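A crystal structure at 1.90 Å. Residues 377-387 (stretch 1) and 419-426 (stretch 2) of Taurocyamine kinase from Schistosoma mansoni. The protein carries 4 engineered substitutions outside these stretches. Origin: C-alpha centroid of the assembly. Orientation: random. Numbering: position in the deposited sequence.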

ATOM      1  N   GLU A 377      -7.196   9.497  17.602  1.00 26.99           N
ATOM      2  CA  GLU A 377      -7.183  10.843  18.172  1.00 31.03           C
ATOM      3  C   GLU A 377      -6.946  11.932  17.125  1.00 28.73           C
ATOM      4  O   GLU A 377      -7.278  13.091  17.351  1.00 31.57           O
ATOM      5  CB  GLU A 377      -6.127  10.938  19.276  1.00 30.13           C
ATOM      6  CG  GLU A 377      -6.473  10.055  20.450  1.00 30.57           C
ATOM      7  CD  GLU A 377      -5.670  10.376  21.690  1.00 33.60           C
ATOM      8  OE1 GLU A 377      -4.782  11.256  21.628  1.00 32.63           O
ATOM      9  OE2 GLU A 377      -5.925   9.727  22.724  1.00 30.11           O
ATOM     10  N   GLY A 378      -6.396  11.550  15.976  1.00 26.37           N
ATOM     11  CA  GLY A 378      -6.183  12.481  14.884  1.00 26.92           C
ATOM     12  C   GLY A 378      -7.455  12.811  14.122  1.00 30.93           C
ATOM     13  O   GLY A 378      -7.456  13.680  13.246  1.00 27.95           O
ATOM     14  N   ALA A 379      -8.543  12.114  14.436  1.00 26.30           N
ATOM     15  CA  ALA A 379      -9.816  12.396  13.787  1.00 28.55           C
ATOM     16  C   ALA A 379     -10.537  13.505  14.536  1.00 31.12           C
ATOM     17  O   ALA A 379     -10.387  13.651  15.745  1.00 31.43           O
ATOM     18  CB  ALA A 379     -10.680  11.145  13.719  1.00 28.58           C
ATOM     19  N   SER A 380     -11.318  14.297  13.824  1.00 28.95           N
ATOM     20  CA  SER A 380     -12.091  15.325  14.499  1.00 30.90           C
ATOM     21  C   SER A 380     -13.187  14.695  15.325  1.00 39.82           C
ATOM     22  O   SER A 380     -14.049  14.000  14.787  1.00 38.33           O
ATOM     23  CB  SER A 380     -12.705  16.300  13.502  1.00 40.28           C
ATOM     24  OG  SER A 380     -13.686  17.094  14.150  1.00 39.81           O
ATOM     25  N   ILE A 381     -13.176  14.951  16.629  1.00 37.18           N
ATOM     26  CA  ILE A 381     -14.216  14.429  17.502  1.00 36.95           C
ATOM     27  C   ILE A 381     -15.553  15.123  17.226  1.00 41.76           C
ATOM     28  O   ILE A 381     -16.572  14.796  17.837  1.00 42.54           O
ATOM     29  CB  ILE A 381     -13.832  14.589  18.989  1.00 37.44           C
ATOM     30  CG1 ILE A 381     -14.549  13.544  19.843  1.00 33.15           C
ATOM     31  CG2 ILE A 381     -14.105  16.013  19.478  1.00 44.77           C
ATOM     32  CD1 ILE A 381     -13.989  13.411  21.236  1.00 42.03           C
ATOM     33  N   GLU A 382     -15.541  16.069  16.290  1.00 43.49           N
ATOM     34  CA  GLU A 382     -16.731  16.831  15.938  1.00 41.91           C
ATOM     35  C   GLU A 382     -17.413  16.292  14.683  1.00 44.66           C
ATOM     36  O   GLU A 382     -18.630  16.392  14.552  1.00 46.57           O
ATOM     37  CB  GLU A 382     -16.387  18.313  15.733  1.00 49.80           C
ATOM     38  CG  GLU A 382     -15.883  19.050  16.986  1.00 51.42           C
ATOM     39  CD  GLU A 382     -14.369  18.941  17.190  1.00 55.11           C
ATOM     40  OE1 GLU A 382     -13.698  18.255  16.388  1.00 50.94           O
ATOM     41  OE2 GLU A 382     -13.850  19.553  18.154  1.00 58.40           O
ATOM     42  N   LYS A 383     -16.637  15.738  13.753  1.00 37.53           N
ATOM     43  CA  LYS A 383     -17.218  15.230  12.510  1.00 39.10           C
ATOM     44  C   LYS A 383     -17.120  13.712  12.379  1.00 28.06           C
ATOM     45  O   LYS A 383     -17.825  13.107  11.576  1.00 27.68           O
ATOM     46  CB  LYS A 383     -16.557  15.879  11.288  1.00 43.39           C
ATOM     47  CG  LYS A 383     -15.808  17.166  11.562  1.00 49.66           C
ATOM     48  CD  LYS A 383     -15.078  17.633  10.313  1.00 48.68           C
ATOM     49  CE  LYS A 383     -13.757  18.296  10.658  1.00 47.47           C
ATOM     50  NZ  LYS A 383     -13.027  18.702   9.426  1.00 54.36           N
ATOM     51  N   CYS A 384     -16.241  13.100  13.161  1.00 30.96           N
ATOM     52  CA  CYS A 384     -15.979  11.674  13.036  1.00 25.68           C
ATOM     53  C   CYS A 384     -16.788  10.877  14.052  1.00 26.63           C
ATOM     54  O   CYS A 384     -16.445  10.827  15.236  1.00 24.78           O
ATOM     55  CB  CYS A 384     -14.487  11.389  13.207  1.00 29.05           C
ATOM     56  SG  CYS A 384     -14.040   9.659  13.088  1.00 25.97           S
ATOM     57  N   TYR A 385     -17.859  10.245  13.579  1.00 25.11           N
ATOM     58  CA  TYR A 385     -18.744   9.461  14.449  1.00 24.13           C
ATOM     59  C   TYR A 385     -17.990   8.369  15.196  1.00 22.19           C
ATOM     60  O   TYR A 385     -18.253   8.120  16.378  1.00 23.97           O
ATOM     61  CB  TYR A 385     -19.874   8.835  13.634  1.00 23.67           C
ATOM     62  CG  TYR A 385     -20.791   9.843  12.983  1.00 21.35           C
ATOM     63  CD1 TYR A 385     -21.909  10.318  13.646  1.00 24.23           C
ATOM     64  CD2 TYR A 385     -20.538  10.310  11.699  1.00 23.76           C
ATOM     65  CE1 TYR A 385     -22.761  11.235  13.049  1.00 26.80           C
ATOM     66  CE2 TYR A 385     -21.378  11.232  11.092  1.00 26.81           C
ATOM     67  CZ  TYR A 385     -22.486  11.695  11.777  1.00 30.69           C
ATOM     68  OH  TYR A 385     -23.326  12.605  11.187  1.00 30.39           O
ATOM     69  N   THR A 386     -17.058   7.733  14.488  1.00 20.19           N
ATOM     70  CA  THR A 386     -16.300   6.602  15.002  1.00 22.09           C
ATOM     71  C   THR A 386     -15.581   6.973  16.300  1.00 20.70           C
ATOM     72  O   THR A 386     -15.563   6.197  17.259  1.00 18.39           O
ATOM     73  CB  THR A 386     -15.271   6.104  13.950  1.00 22.15           C
ATOM     74  OG1 THR A 386     -15.941   5.851  12.693  1.00 24.52           O
ATOM     75  CG2 THR A 386     -14.547   4.852  14.432  1.00 17.20           C
ATOM     76  N   ARG A 387     -15.005   8.172  16.321  1.00 22.79           N
ATOM     77  CA  ARG A 387     -14.321   8.692  17.510  1.00 24.46           C
ATOM     78  C   ARG A 387     -15.262   9.264  18.567  1.00 22.40           C
ATOM     79  O   ARG A 387     -15.071   9.057  19.765  1.00 17.18           O
ATOM     80  CB  ARG A 387     -13.316   9.773  17.107  1.00 24.04           C
ATOM     81  CG  ARG A 387     -12.644  10.397  18.298  1.00 25.81           C
ATOM     82  CD  ARG A 387     -11.452  11.246  17.922  1.00 27.95           C
ATOM     83  NE  ARG A 387     -10.707  11.598  19.125  1.00 32.56           N
ATOM     84  CZ  ARG A 387     -10.311  12.832  19.431  1.00 36.49           C
ATOM     85  NH1 ARG A 387     -10.577  13.840  18.615  1.00 32.30           N
ATOM     86  NH2 ARG A 387      -9.649  13.055  20.555  1.00 29.70           N
TER
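Stretch 2 419-426: NNRSICPR

Segments without regular secondary structure can still pack closely when the start of a helix offers unpaired donors and ordered water serves some of the other polar groups. Residues 419-426 of taurocyamine kinase illustrate the principle. Stretch 2 leaves a preceding helix at Asn 419, passes through a type I beta turn from Asn 419 to Ser 422, closed by Ser 422 N to Asn 419 O at 2.9 Å, and then runs on in irregular conformation. It follows stretch 1 in the same direction: the CA atoms of Ala 379 and Asn 420 lie 4.5 Å apart, those of Cys 384 and Ile 423 4.1 Å, and those of Thr 386 and Cys 424 5.2 Å. Together the two segments bury 436 Å².

The central acceptor is Ile 423 O, which meets the first turn of the helix beginning at Tyr 385, where backbone NH groups lack the partners that later turns provide. Thr 386 N donates to Ile 423 O at 3.3 Å, and Tyr 385 N approaches the same oxygen at 3.0 Å. The N-cap residue, Cys 384, serves the next amide from within stretch 1: its SG accepts a weak capping bond from Arg 387 N at 3.7 Å. Cys 384 SG also lies 3.4 Å from Ser 422 O.

Water extends the polar network at two points. Water 1 accepts from Ser 380 N at 2.8 Å and donates to Asn 420 O at 2.8 Å, joining two backbones that do not bond directly here. Water 2 lies 2.6 Å from Thr 386 OG1 and donates weakly to Ser 422 O at 2.9 Å and to Cys 424 O at 3.2 Å, so one molecule links the threonine hydroxyl to two carbonyls of stretch 2. Proximity alone does not make a bond: Thr 386 OG1 is 3.0 Å from Pro 425 N, but the proline nitrogen has no hydrogen to share.

Van der Waals contacts accompany this network. The CB of Tyr 385 points toward stretch 2, and its CE2 lies 3.9 Å from Ile 423 CD1, while Cys 424 SG approaches the ring obliquely, 4.1 Å from Tyr 385 CD2. Ile 423 CG2 rests 3.6 Å from Lys 383 O. At the other end, Ala 379 CB packs 4.1 Å from Asn 420 CB, and Gly 378 CA comes within 3.3 Å of Asn 420 OD1. An ideal CB on Gly 378 would lie 2.2 Å from Asn 420 OD1, so the close approach depends on the absence of a side chain.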

ATOM      1  N   ASN A 419      -7.320   6.048   8.855  1.00 22.38           N
ATOM      2  CA  ASN A 419      -7.787   7.068   7.911  1.00 21.72           C
ATOM      3  C   ASN A 419      -8.694   8.050   8.625  1.00 24.03           C
ATOM      4  O   ASN A 419      -9.914   7.888   8.636  1.00 21.27           O
ATOM      5  CB  ASN A 419      -8.512   6.429   6.720  1.00 20.69           C
ATOM      6  CG  ASN A 419      -7.644   5.408   5.996  1.00 26.04           C
ATOM      7  OD1 ASN A 419      -6.917   5.747   5.057  1.00 25.52           O
ATOM      8  ND2 ASN A 419      -7.701   4.152   6.445  1.00 22.37           N
ATOM      9  N   ASN A 420      -8.084   9.078   9.216  1.00 21.91           N
ATOM     10  CA  ASN A 420      -8.774   9.970  10.140  1.00 21.34           C
ATOM     11  C   ASN A 420      -9.865  10.825   9.499  1.00 21.40           C
ATOM     12  O   ASN A 420     -10.611  11.481  10.202  1.00 24.14           O
ATOM     13  CB  ASN A 420      -7.772  10.910  10.827  1.00 26.29           C
ATOM     14  CG  ASN A 420      -6.835  10.198  11.797  1.00 29.87           C
ATOM     15  OD1 ASN A 420      -5.785  10.739  12.152  1.00 28.94           O
ATOM     16  ND2 ASN A 420      -7.212   8.997  12.246  1.00 23.50           N
ATOM     17  N   ARG A 421      -9.936  10.863   8.170  1.00 22.18           N
ATOM     18  CA  ARG A 421     -11.015  11.607   7.524  1.00 23.33           C
ATOM     19  C   ARG A 421     -12.241  10.711   7.306  1.00 22.46           C
ATOM     20  O   ARG A 421     -13.326  11.195   6.958  1.00 22.24           O
ATOM     21  CB  ARG A 421     -10.553  12.202   6.198  1.00 25.80           C
ATOM     22  CG  ARG A 421      -9.426  13.224   6.335  1.00 28.11           C
ATOM     23  CD  ARG A 421      -9.287  14.033   5.046  1.00 37.05           C
ATOM     24  NE  ARG A 421      -8.023  14.761   4.966  1.00 43.02           N
ATOM     25  CZ  ARG A 421      -7.663  15.520   3.932  1.00 42.87           C
ATOM     26  NH1 ARG A 421      -8.464  15.662   2.888  1.00 41.29           N
ATOM     27  NH2 ARG A 421      -6.498  16.143   3.943  1.00 46.63           N
ATOM     28  N   SER A 422     -12.068   9.410   7.517  1.00 27.33           N
ATOM     29  CA  SER A 422     -13.212   8.493   7.517  1.00 23.81           C
ATOM     30  C   SER A 422     -14.051   8.728   8.765  1.00 25.84           C
ATOM     31  O   SER A 422     -13.514   8.769   9.871  1.00 26.00           O
ATOM     32  CB  SER A 422     -12.755   7.042   7.451  1.00 25.16           C
ATOM     33  OG  SER A 422     -13.862   6.167   7.624  1.00 24.87           O
ATOM     34  N   ILE A 423     -15.366   8.865   8.592  1.00 24.54           N
ATOM     35  CA  ILE A 423     -16.241   9.260   9.682  1.00 20.95           C
ATOM     36  C   ILE A 423     -17.109   8.129  10.270  1.00 23.01           C
ATOM     37  O   ILE A 423     -17.679   8.294  11.338  1.00 22.73           O
ATOM     38  CB  ILE A 423     -17.187  10.424   9.241  1.00 25.26           C
ATOM     39  CG1 ILE A 423     -18.205   9.954   8.194  1.00 25.44           C
ATOM     40  CG2 ILE A 423     -16.380  11.601   8.698  1.00 27.12           C
ATOM     41  CD1 ILE A 423     -19.225  10.999   7.815  1.00 27.31           C
ATOM     42  N   CYS A 424     -17.227   6.994   9.586  1.00 21.80           N
ATOM     43  CA  CYS A 424     -18.016   5.871  10.130  1.00 23.67           C
ATOM     44  C   CYS A 424     -17.192   4.584  10.266  1.00 19.72           C
ATOM     45  O   CYS A 424     -16.246   4.364   9.518  1.00 19.05           O
ATOM     46  CB  CYS A 424     -19.254   5.607   9.260  1.00 19.80           C
ATOM     47  SG  CYS A 424     -20.612   6.789   9.541  1.00 29.18           S
ATOM     48  N   PRO A 425     -17.546   3.730  11.236  1.00 18.49           N
ATOM     49  CA  PRO A 425     -16.819   2.467  11.366  1.00 17.71           C
ATOM     50  C   PRO A 425     -17.311   1.434  10.354  1.00 19.86           C
ATOM     51  O   PRO A 425     -18.302   1.684   9.645  1.00 15.98           O
ATOM     52  CB  PRO A 425     -17.149   2.019  12.795  1.00 16.97           C
ATOM     53  CG  PRO A 425     -18.521   2.573  13.023  1.00 23.40           C
ATOM     54  CD  PRO A 425     -18.550   3.904  12.300  1.00 18.42           C
ATOM     55  N   ARG A 426     -16.625   0.296  10.308  1.00 19.27           N
ATOM     56  CA  ARG A 426     -17.013  -0.840   9.472  1.00 16.67           C
ATOM     57  C   ARG A 426     -17.108  -2.107  10.332  1.00 20.57           C
ATOM     58  O   ARG A 426     -16.098  -2.598  10.814  1.00 21.59           O
ATOM     59  CB  ARG A 426     -16.006  -1.055   8.340  1.00 18.98           C
ATOM     60  CG  ARG A 426     -15.752   0.168   7.458  1.00 19.24           C
ATOM     61  CD  ARG A 426     -16.979   0.595   6.697  1.00 25.11           C
ATOM     62  NE  ARG A 426     -16.635   1.467   5.569  1.00 23.97           N
ATOM     63  CZ  ARG A 426     -16.509   2.788   5.638  1.00 23.30           C
ATOM     64  NH1 ARG A 426     -16.705   3.419   6.786  1.00 21.32           N
ATOM     65  NH2 ARG A 426     -16.185   3.479   4.543  1.00 26.02           N
TER
HETATM   66  O   HOH W   1     -12.004  13.734  11.141  1.00 39.64           O
HETATM   67  O   HOH W   2     -14.058   6.182  10.979  1.00 25.01           O